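Local coordinates for protein-tyrosine-phosphatase PTP1 (Arabidopsis thaliana, PDB 6KRW) that hydrolyses phosphotyrosine on proteins, dephosphorylating and probably inhibiting the MAP kinase MPK6, and with MKP1 modulates plant defence, at residues A[71-76]-A[275-280]; A[104-109]-A[250-255]; A[128-133]-A[228-233]; A[211-216]-A[288-293]. All coordinates share one frame; numbering follows the deposited sequence.

How the contacts relate
The chain enters contacts 1, 2 and 3 in that order and leaves them in reverse, so the three pairs enclose one another in sequence; contact 4 crosses all three, its segments alternating with theirs. Contacts 2 and 3, with centres about 11 Å apart, share the central mixed sheet, where strand 233-236 runs between strands 106-109 and 131-134. Contacts 1 and 2, about 14 Å apart between centres, meet where Arg-278 reaches the backbone of strand 106-109. Ile-250 of helix 242-259 carries contact 2 over to Val-216 and Phe-290 of contact 4. Contacts 2 and 3 thus involve the helix and strand on the two sides of the catalytic Cys-237 loop, which Arg-278 of contact 1 touches.

Contact 1 of 4, residues A[71-76]-A[275-280]; sequences FDKNRI and RKQRIG
Asn-74 and Gln-277 set their side chains nearly at a right angle, with the two amide planes 65° apart. Asn-74 ND2 donates not to the other amide but to the backbone Gln-277 O, at 2.8 Å. The bond is nearly straight (168°), lies in the amide plane of Asn-74 and lands on a lone pair of the carbonyl. ND2 also bonds Leu-94 O on the neighbouring strand, while the amide end of Gln-277 turns elsewhere, its OE1 accepting from Lys-96 N. One water fixes the other half of the Asn-74 amide: it donates to Asn-74 OD1 and to Gln-277 O and accepts from Phe-71 N. In this phosphatase domain the contact sets the turn before strand 75-77 against the last part of helix 267-277 and the residues after it. Among these is Arg-278, whose guanidinium bonds Ser-93 OG and Ala-239 O and whose side chain touches Ile-241 in the loop that, by similarity, binds the substrate. Phe-71 points its ring at the same backbone. Arg-275 O lies in the ring plane at the edge, 3.5 Å from Phe-71 CE2, whereas Lys-276 O approaches that carbon obliquely. Beyond them, Phe-71 CZ rests 4.1 Å from Ile-279 CB. On the solvent side Lys-73 is extended beyond CG until a last bend (chi4 60°) turns NZ to Lys-276 O, a weak hydrogen bond at 2.9 Å.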
# COMPACT_ATOMS: atom_id res chain seq x y z
N PHE A 71 -9.50 -4.99 10.69
CA PHE A 71 -10.09 -4.77 12.04
C PHE A 71 -11.29 -3.85 11.93
O PHE A 71 -11.30 -2.87 11.15
CB PHE A 71 -9.03 -4.16 12.94
CG PHE A 71 -7.77 -4.97 13.07
CD1 PHE A 71 -7.82 -6.32 13.38
CD2 PHE A 71 -6.53 -4.38 12.95
CE1 PHE A 71 -6.65 -7.06 13.51
CE2 PHE A 71 -5.36 -5.11 13.07
CZ PHE A 71 -5.42 -6.45 13.35
N ASP A 72 -12.28 -4.07 12.78
CA ASP A 72 -13.43 -3.15 12.86
C ASP A 72 -12.97 -1.72 13.14
O ASP A 72 -13.60 -0.78 12.60
CB ASP A 72 -14.40 -3.60 13.95
CG ASP A 72 -15.09 -4.92 13.69
OD1 ASP A 72 -15.31 -5.27 12.52
OD2 ASP A 72 -15.46 -5.62 14.66
N LYS A 73 -11.92 -1.55 13.96
CA LYS A 73 -11.59 -0.20 14.47
C LYS A 73 -11.14 0.73 13.34
O LYS A 73 -11.29 1.93 13.49
CB LYS A 73 -10.51 -0.28 15.55
CG LYS A 73 -9.16 -0.75 15.08
CD LYS A 73 -8.09 -0.79 16.17
CE LYS A 73 -6.74 -1.24 15.62
NZ LYS A 73 -6.26 -0.32 14.56
N ASN A 74 -10.60 0.18 12.24
CA ASN A 74 -10.01 1.08 11.20
C ASN A 74 -10.36 0.58 9.81
O ASN A 74 -9.67 1.05 8.88
CB ASN A 74 -8.51 1.26 11.38
CG ASN A 74 -7.75 -0.01 11.04
OD1 ASN A 74 -8.23 -1.11 11.34
ND2 ASN A 74 -6.55 0.14 10.46
N ARG A 75 -11.35 -0.24 9.63
CA ARG A 75 -11.76 -0.68 8.28
C ARG A 75 -12.31 0.52 7.54
O ARG A 75 -12.88 1.46 8.14
CB ARG A 75 -12.77 -1.81 8.33
CG ARG A 75 -14.13 -1.45 8.91
CD ARG A 75 -15.02 -2.66 9.05
NE ARG A 75 -16.35 -2.24 9.49
CZ ARG A 75 -17.35 -1.90 8.73
NH1 ARG A 75 -17.25 -1.96 7.39
NH2 ARG A 75 -18.48 -1.48 9.30
N ILE A 76 -12.13 0.53 6.23
CA ILE A 76 -12.76 1.55 5.38
C ILE A 76 -14.21 1.17 5.13
O ILE A 76 -14.49 0.05 4.71
CB ILE A 76 -11.99 1.70 4.05
CG1 ILE A 76 -10.51 1.98 4.29
CG2 ILE A 76 -12.64 2.76 3.18
CD1 ILE A 76 -10.20 3.26 5.05
N ARG A 275 1.04 -3.51 11.99
CA ARG A 275 0.33 -4.76 12.35
C ARG A 275 -0.86 -4.49 13.30
O ARG A 275 -1.82 -5.22 13.22
CB ARG A 275 1.32 -5.79 12.88
CG ARG A 275 2.19 -6.37 11.78
CD ARG A 275 3.30 -7.20 12.36
NE ARG A 275 3.98 -7.91 11.29
CZ ARG A 275 4.68 -9.01 11.44
NH1 ARG A 275 4.78 -9.61 12.61
NH2 ARG A 275 5.27 -9.58 10.41
N LYS A 276 -0.80 -3.41 14.08
CA LYS A 276 -1.97 -3.01 14.91
C LYS A 276 -3.05 -2.42 14.02
O LYS A 276 -4.21 -2.30 14.44
CB LYS A 276 -1.51 -2.03 15.99
CG LYS A 276 -0.66 -2.65 17.08
CD LYS A 276 -0.67 -1.89 18.39
CE LYS A 276 -0.49 -0.39 18.26
NZ LYS A 276 0.09 0.19 19.50
N GLN A 277 -2.70 -2.12 12.74
CA GLN A 277 -3.66 -1.52 11.78
C GLN A 277 -4.10 -2.50 10.68
O GLN A 277 -5.17 -2.27 10.12
CB GLN A 277 -3.08 -0.23 11.20
CG GLN A 277 -2.83 0.81 12.30
CD GLN A 277 -2.27 2.13 11.83
OE1 GLN A 277 -2.18 2.39 10.64
NE2 GLN A 277 -1.97 3.04 12.73
N ARG A 278 -3.34 -3.55 10.44
CA ARG A 278 -3.79 -4.60 9.50
C ARG A 278 -2.95 -5.84 9.82
O ARG A 278 -1.71 -5.76 9.83
CB ARG A 278 -3.67 -4.19 8.02
CG ARG A 278 -4.34 -5.18 7.08
CD ARG A 278 -4.34 -4.57 5.67
NE ARG A 278 -4.78 -5.46 4.60
CZ ARG A 278 -6.03 -5.77 4.30
NH1 ARG A 278 -7.05 -5.26 5.00
NH2 ARG A 278 -6.31 -6.58 3.29
N ILE A 279 -3.62 -6.94 10.09
CA ILE A 279 -2.93 -8.17 10.55
C ILE A 279 -1.85 -8.57 9.54
O ILE A 279 -2.14 -8.62 8.31
CB ILE A 279 -3.92 -9.30 10.84
CG1 ILE A 279 -3.21 -10.46 11.54
CG2 ILE A 279 -4.69 -9.71 9.59
CD1 ILE A 279 -4.12 -11.50 12.12
N GLY A 280 -0.66 -8.85 10.04
CA GLY A 280 0.37 -9.54 9.24
C GLY A 280 1.12 -8.63 8.27
O GLY A 280 1.84 -9.16 7.39
O HOH W 1 -7.64 -3.13 9.64

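Contact 2 of 4, residues A[104-109]-A[250-255]; sequences SQFIAT and IHNTIQ
The imidazole of His-251 takes the edge of the Phe-106 ring on one face, with Phe-106 CE2 3.8 Å above its plane and over its centre. The pair is T-shaped: centroids 5.0 Å apart, planes 84° from each other. Ser-104 OG stands at the rim of the imidazole, 3.2 Å from His-251 NE2, while His-251 ND1 bonds the hydroxyl of Tyr-247 one turn back along the helix. At another stretch of its edge, Phe-106 meets the aliphatic part of Asn-252, CE1 to CB at 4.2 Å. Beside the rings, Gln-255 stretches out beyond CG to take hold of Ser-104 twice. Its OE1 accepts from Ser-104 N at 2.8 Å (162°), and its NE2 donates to Ser-104 OG at 3.1 Å, with the hydroxyl close to the amide plane. A water joins in, donating to Ser-104 O and Gln-255 OE1 and accepting from Asn-252 ND2; Asn-252 OD1 is held by Arg-256 NH1. A leucine in place of Gln-255 would probably leave the buried Ser-104 N without its acceptor and the water without one of its three ligands. Phe-106 also touches Val-235 on the strand that leads to Cys-237, and helix 242-259 follows that cysteine's loop; this is the strand, phosphate loop and helix core of classical tyrosine phosphatases, here clasped by the adjoining strand 106-109.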
# COMPACT_ATOMS: atom_id res chain seq x y z
N SER A 104 2.00 10.74 4.01
CA SER A 104 0.86 10.07 3.36
C SER A 104 0.18 9.10 4.33
O SER A 104 0.86 8.44 5.14
CB SER A 104 1.28 9.29 2.14
OG SER A 104 2.05 10.11 1.24
N GLN A 105 -1.12 8.97 4.14
CA GLN A 105 -1.88 7.85 4.71
C GLN A 105 -2.18 6.88 3.57
O GLN A 105 -2.23 7.31 2.37
CB GLN A 105 -3.12 8.35 5.44
CG GLN A 105 -4.20 8.92 4.57
CD GLN A 105 -5.31 9.57 5.36
OE1 GLN A 105 -5.57 9.20 6.53
NE2 GLN A 105 -6.00 10.50 4.71
N PHE A 106 -2.34 5.63 3.91
CA PHE A 106 -2.62 4.56 2.93
C PHE A 106 -3.93 3.87 3.23
O PHE A 106 -4.37 3.77 4.38
CB PHE A 106 -1.52 3.51 2.89
CG PHE A 106 -0.13 4.07 2.92
CD1 PHE A 106 0.54 4.28 4.11
CD2 PHE A 106 0.54 4.37 1.74
CE1 PHE A 106 1.82 4.80 4.15
CE2 PHE A 106 1.83 4.86 1.77
CZ PHE A 106 2.48 5.08 2.97
N ILE A 107 -4.53 3.33 2.20
CA ILE A 107 -5.53 2.26 2.29
C ILE A 107 -4.90 0.97 1.83
O ILE A 107 -4.58 0.85 0.62
CB ILE A 107 -6.84 2.59 1.57
CG1 ILE A 107 -7.54 3.76 2.26
CG2 ILE A 107 -7.73 1.38 1.51
CD1 ILE A 107 -8.74 4.27 1.49
N ALA A 108 -4.64 0.06 2.75
CA ALA A 108 -4.11 -1.28 2.43
C ALA A 108 -5.28 -2.18 2.16
O ALA A 108 -6.17 -2.29 3.02
CB ALA A 108 -3.23 -1.80 3.53
N THR A 109 -5.34 -2.77 0.96
CA THR A 109 -6.53 -3.55 0.59
C THR A 109 -6.11 -4.79 -0.21
O THR A 109 -4.96 -4.85 -0.66
CB THR A 109 -7.53 -2.64 -0.14
OG1 THR A 109 -8.74 -3.34 -0.36
CG2 THR A 109 -6.99 -2.15 -1.47
N ILE A 250 8.46 1.30 3.53
CA ILE A 250 9.54 2.10 2.89
C ILE A 250 9.06 3.53 2.71
O ILE A 250 9.77 4.49 3.09
CB ILE A 250 9.95 1.43 1.56
CG1 ILE A 250 10.51 0.03 1.78
CG2 ILE A 250 10.90 2.35 0.78
CD1 ILE A 250 10.51 -0.86 0.52
N HIS A 251 7.88 3.70 2.13
CA HIS A 251 7.31 5.03 1.85
C HIS A 251 7.14 5.83 3.14
O HIS A 251 7.57 6.99 3.24
CB HIS A 251 6.01 4.81 1.09
CG HIS A 251 5.28 6.02 0.66
ND1 HIS A 251 4.82 6.15 -0.64
CD2 HIS A 251 4.89 7.14 1.30
CE1 HIS A 251 4.15 7.28 -0.75
NE2 HIS A 251 4.20 7.92 0.41
N ASN A 252 6.56 5.18 4.13
CA ASN A 252 6.27 5.87 5.41
C ASN A 252 7.56 6.23 6.13
O ASN A 252 7.67 7.35 6.70
CB ASN A 252 5.42 4.92 6.24
CG ASN A 252 4.98 5.52 7.57
OD1 ASN A 252 5.41 5.04 8.63
ND2 ASN A 252 4.14 6.54 7.50
N THR A 253 8.55 5.34 6.13
CA THR A 253 9.80 5.60 6.85
C THR A 253 10.49 6.82 6.24
O THR A 253 10.97 7.69 6.97
CB THR A 253 10.70 4.37 6.86
OG1 THR A 253 10.02 3.31 7.57
CG2 THR A 253 12.05 4.67 7.48
N ILE A 254 10.66 6.81 4.92
CA ILE A 254 11.36 7.94 4.26
C ILE A 254 10.62 9.25 4.54
O ILE A 254 11.28 10.23 4.91
CB ILE A 254 11.53 7.64 2.76
CG1 ILE A 254 12.47 6.46 2.56
CG2 ILE A 254 11.96 8.89 2.01
CD1 ILE A 254 13.90 6.71 2.91
N GLN A 255 9.29 9.27 4.39
CA GLN A 255 8.54 10.53 4.63
C GLN A 255 8.74 11.00 6.06
O GLN A 255 8.84 12.21 6.30
CB GLN A 255 7.07 10.34 4.33
CG GLN A 255 6.79 10.29 2.85
CD GLN A 255 5.32 10.33 2.52
OE1 GLN A 255 4.50 9.76 3.25
NE2 GLN A 255 4.98 10.99 1.41
O HOH W 2 3.55 7.67 4.87

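Contact 3 of 4, residues A[128-133]-A[228-233]; sequences HCPIIV and PSLGPI
Pro-130 lays its ring obliquely against Leu-230, with Pro-130 CG 4.0 Å from Leu-230 CB, while Pro-130 CD comes within 3.5 Å of Pro-232 O. That oxygen is buried without a hydrogen-bond partner; a CA-H...O contact from Cys-129 CA, at 3.4 Å, is a modest substitute. An alanine at Pro-130 would lack CG and CD and would probably open a gap beside Leu-230 CB and the backbone of Gly-231 and Pro-232. At the exposed end, His-128 ND1 donates to Leu-230 O at 2.8 Å. The oxygen lies near the imidazole plane, but the bond is bent to 144°. His-128 itself, with positive phi, closes helix 117-126 in a Schellman motif. Gly-231 passes so close to this turn that a CB there would clash with His-128 O. Deeper in, Ile-131 and Ile-233 lie side by side, pointing the same way; Ile-233 has two conformers, so the closeness of their CG2 atoms is less certain. Backbone bonds from Ile-131 and Val-133 to Ile-234 then take over, as parallel strands 131-134 and 233-236 enter the central sheet of the phosphatase domain, the second strand running straight on to the active-site cysteine.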
# COMPACT_ATOMS: atom_id res chain seq x y z
N HIS A 128 -11.69 9.69 -2.40
CA HIS A 128 -10.94 10.54 -3.38
C HIS A 128 -9.45 10.18 -3.39
O HIS A 128 -8.58 11.07 -3.25
CB HIS A 128 -11.21 12.04 -3.15
CG HIS A 128 -10.96 12.54 -1.77
ND1 HIS A 128 -9.70 12.88 -1.33
CD2 HIS A 128 -11.78 12.72 -0.71
CE1 HIS A 128 -9.75 13.24 -0.06
NE2 HIS A 128 -11.02 13.18 0.33
N CYS A 129 -9.16 8.90 -3.57
CA CYS A 129 -7.76 8.39 -3.58
C CYS A 129 -7.09 8.82 -4.87
O CYS A 129 -7.59 8.49 -5.92
CB CYS A 129 -7.72 6.88 -3.49
SG CYS A 129 -8.48 6.26 -1.97
N PRO A 130 -5.97 9.57 -4.82
CA PRO A 130 -5.33 10.03 -6.06
C PRO A 130 -4.45 8.97 -6.76
O PRO A 130 -4.14 9.16 -7.96
CB PRO A 130 -4.48 11.20 -5.57
CG PRO A 130 -4.12 10.83 -4.16
CD PRO A 130 -5.39 10.21 -3.63
N ILE A 131 -4.07 7.92 -6.04
CA ILE A 131 -3.03 6.94 -6.48
C ILE A 131 -3.53 5.55 -6.11
O ILE A 131 -3.98 5.36 -4.98
CB ILE A 131 -1.68 7.21 -5.79
CG1 ILE A 131 -1.16 8.62 -6.08
CG2 ILE A 131 -0.65 6.14 -6.14
CD1 ILE A 131 -0.79 8.90 -7.48
N ILE A 132 -3.29 4.59 -6.97
CA ILE A 132 -3.32 3.15 -6.70
C ILE A 132 -1.95 2.56 -7.00
O ILE A 132 -1.48 2.69 -8.13
CB ILE A 132 -4.41 2.44 -7.49
CG1 ILE A 132 -5.79 2.99 -7.18
CG2 ILE A 132 -4.34 0.95 -7.26
CD1 ILE A 132 -6.87 2.59 -8.18
N VAL A 133 -1.36 1.91 -6.03
CA VAL A 133 -0.11 1.13 -6.13
C VAL A 133 -0.49 -0.33 -6.13
O VAL A 133 -1.00 -0.84 -5.11
CB VAL A 133 0.92 1.48 -5.06
CG1 VAL A 133 2.16 0.65 -5.19
CG2 VAL A 133 1.21 2.97 -5.03
N PRO A 228 -0.04 14.64 0.52
CA PRO A 228 -0.87 13.77 1.37
C PRO A 228 -2.32 14.25 1.55
O PRO A 228 -3.20 13.43 1.67
CB PRO A 228 -0.11 13.80 2.70
CG PRO A 228 1.33 13.94 2.27
CD PRO A 228 1.29 14.90 1.11
N SER A 229 -2.54 15.56 1.49
CA SER A 229 -3.91 16.12 1.67
C SER A 229 -4.83 15.78 0.49
O SER A 229 -6.03 16.01 0.62
CB SER A 229 -3.84 17.60 1.89
OG SER A 229 -3.31 18.25 0.74
N LEU A 230 -4.30 15.26 -0.62
CA LEU A 230 -5.17 14.92 -1.78
C LEU A 230 -6.01 13.69 -1.45
O LEU A 230 -7.09 13.52 -2.04
CB LEU A 230 -4.31 14.61 -3.01
CG LEU A 230 -4.27 15.63 -4.13
CD1 LEU A 230 -3.77 16.97 -3.61
CD2 LEU A 230 -3.38 15.08 -5.23
N GLY A 231 -5.51 12.83 -0.57
CA GLY A 231 -6.28 11.66 -0.14
C GLY A 231 -5.37 10.47 0.10
O GLY A 231 -4.17 10.53 -0.14
N PRO A 232 -5.92 9.37 0.66
CA PRO A 232 -5.13 8.18 0.92
C PRO A 232 -4.58 7.57 -0.38
O PRO A 232 -5.24 7.59 -1.39
CB PRO A 232 -6.10 7.21 1.62
CG PRO A 232 -7.27 8.06 2.04
CD PRO A 232 -7.33 9.20 1.03
N ILE A 233 -3.38 7.02 -0.28
CA ILE A 233 -2.78 6.19 -1.37
C ILE A 233 -3.25 4.76 -1.19
O ILE A 233 -2.98 4.17 -0.14
CB ILE A 233 -1.25 6.28 -1.34
CG1 ILE A 233 -0.79 7.70 -1.65
CG2 ILE A 233 -0.63 5.24 -2.25
CD1 ILE A 233 0.66 7.92 -1.41

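Contact 4 of 4, residues A[211-216]-A[288-293]; sequences KDTVAV and YFFCYN
Phe-290 drives the rim of its ring into the start of helix 214-223, and this is where the packing is tight. Its CG stands anti to the backbone N (chi1 -177°), and the end of the side chain comes nearer the other segment than the direction of its CB suggests. Asp-212 O sits in the ring plane at the edge, 3.5 Å from Phe-290 CE1. Further round the rim, Val-216 and Phe-290 reach toward each other tip to tip, Val-216 CG2 to Phe-290 CZ at 3.9 Å. Thr-213 slides past the ring in the opposite direction, and its CG2 approaches Phe-290 CE1 obliquely at 3.7 Å. The outer side is looser: the same methyl comes only to 4.2 Å from Asn-293 CB, and the amide of Asn-293 leads off, away from the contact. The Thr-213 hydroxyl is engaged by Asp-297 and Arg-217. Asp-212, exposed, turns its carboxylate back to its own chain, where OD1 accepts from Val-214 N at 2.9 Å (160°) and caps the first turn. Thr-246 of helix 242-259 and the ring of Trp-204 also meet Phe-290. Trp-204 belongs to the WPD loop of classical tyrosine phosphatases, whose Asp-206 is inferred to bind substrate; helix 285-303 thus packs on both the loop and the helix that follows it.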
# COMPACT_ATOMS: atom_id res chain seq x y z
N LYS A 211 14.46 -8.57 -7.18
CA LYS A 211 15.92 -8.83 -7.25
C LYS A 211 16.72 -7.58 -6.86
O LYS A 211 17.88 -7.75 -6.45
CB LYS A 211 16.28 -9.35 -8.65
CG LYS A 211 15.36 -10.46 -9.14
CD LYS A 211 15.26 -11.64 -8.19
CE LYS A 211 13.93 -12.36 -8.25
NZ LYS A 211 12.87 -11.67 -7.48
N ASP A 212 16.15 -6.37 -6.99
CA ASP A 212 16.86 -5.13 -6.57
C ASP A 212 15.81 -4.13 -6.07
O ASP A 212 14.64 -4.44 -6.13
CB ASP A 212 17.75 -4.62 -7.71
CG ASP A 212 16.97 -4.17 -8.92
OD1 ASP A 212 16.08 -3.30 -8.79
OD2 ASP A 212 17.32 -4.65 -10.02
N THR A 213 16.22 -2.95 -5.65
CA THR A 213 15.27 -1.99 -5.01
C THR A 213 14.87 -0.89 -5.98
O THR A 213 14.16 0.03 -5.58
CB THR A 213 15.89 -1.35 -3.76
OG1 THR A 213 17.03 -0.57 -4.13
CG2 THR A 213 16.26 -2.40 -2.73
N VAL A 214 15.31 -0.96 -7.24
CA VAL A 214 15.20 0.23 -8.12
C VAL A 214 13.74 0.51 -8.47
O VAL A 214 13.35 1.69 -8.42
CB VAL A 214 16.08 0.03 -9.36
CG1 VAL A 214 15.96 1.22 -10.30
CG2 VAL A 214 17.53 -0.19 -8.97
N ALA A 215 12.97 -0.51 -8.88
CA ALA A 215 11.58 -0.26 -9.34
C ALA A 215 10.74 0.21 -8.14
O ALA A 215 9.99 1.19 -8.24
CB ALA A 215 11.00 -1.51 -9.93
N VAL A 216 10.92 -0.43 -6.99
CA VAL A 216 10.10 -0.01 -5.81
C VAL A 216 10.45 1.42 -5.41
O VAL A 216 9.53 2.22 -5.13
CB VAL A 216 10.30 -1.02 -4.68
CG1 VAL A 216 9.65 -0.48 -3.41
CG2 VAL A 216 9.69 -2.35 -5.01
N TYR A 288 11.30 -8.07 5.18
CA TYR A 288 11.79 -7.14 6.21
C TYR A 288 13.19 -6.65 5.84
O TYR A 288 13.46 -5.48 5.93
CB TYR A 288 11.71 -7.85 7.57
CG TYR A 288 11.93 -6.93 8.74
CD1 TYR A 288 10.96 -6.01 9.10
CD2 TYR A 288 13.11 -6.96 9.45
CE1 TYR A 288 11.16 -5.15 10.16
CE2 TYR A 288 13.30 -6.12 10.54
CZ TYR A 288 12.34 -5.18 10.86
OH TYR A 288 12.49 -4.34 11.94
N PHE A 289 14.04 -7.55 5.38
CA PHE A 289 15.40 -7.16 4.91
C PHE A 289 15.26 -6.21 3.72
O PHE A 289 16.02 -5.23 3.62
CB PHE A 289 16.24 -8.39 4.54
CG PHE A 289 17.06 -8.91 5.68
CD1 PHE A 289 18.34 -8.42 5.91
CD2 PHE A 289 16.57 -9.88 6.53
CE1 PHE A 289 19.10 -8.91 6.96
CE2 PHE A 289 17.33 -10.33 7.60
CZ PHE A 289 18.60 -9.87 7.80
N PHE A 290 14.32 -6.49 2.82
CA PHE A 290 14.14 -5.63 1.62
C PHE A 290 13.75 -4.22 2.05
O PHE A 290 14.19 -3.26 1.44
CB PHE A 290 13.12 -6.27 0.68
CG PHE A 290 12.90 -5.52 -0.61
CD1 PHE A 290 13.78 -5.68 -1.68
CD2 PHE A 290 11.84 -4.65 -0.77
CE1 PHE A 290 13.58 -4.97 -2.86
CE2 PHE A 290 11.64 -3.95 -1.95
CZ PHE A 290 12.52 -4.12 -3.01
N CYS A 291 12.94 -4.09 3.12
CA CYS A 291 12.59 -2.75 3.67
C CYS A 291 13.88 -2.01 4.00
O CYS A 291 14.05 -0.89 3.62
CB CYS A 291 11.81 -2.84 4.98
SG CYS A 291 10.11 -3.39 4.84
N TYR A 292 14.77 -2.67 4.75
CA TYR A 292 16.02 -2.00 5.18
C TYR A 292 16.85 -1.62 3.95
O TYR A 292 17.34 -0.50 3.88
CB TYR A 292 16.83 -2.92 6.08
CG TYR A 292 16.55 -2.76 7.55
CD1 TYR A 292 17.17 -1.75 8.26
CD2 TYR A 292 15.70 -3.61 8.23
CE1 TYR A 292 16.94 -1.57 9.61
CE2 TYR A 292 15.47 -3.45 9.59
CZ TYR A 292 16.09 -2.42 10.26
OH TYR A 292 15.89 -2.20 11.61
N ASN A 293 16.97 -2.54 2.99
CA ASN A 293 17.83 -2.29 1.81
C ASN A 293 17.24 -1.13 1.01
O ASN A 293 18.02 -0.27 0.58
CB ASN A 293 17.94 -3.57 0.99
CG ASN A 293 18.86 -4.58 1.63
OD1 ASN A 293 19.88 -4.22 2.19
ND2 ASN A 293 18.55 -5.86 1.49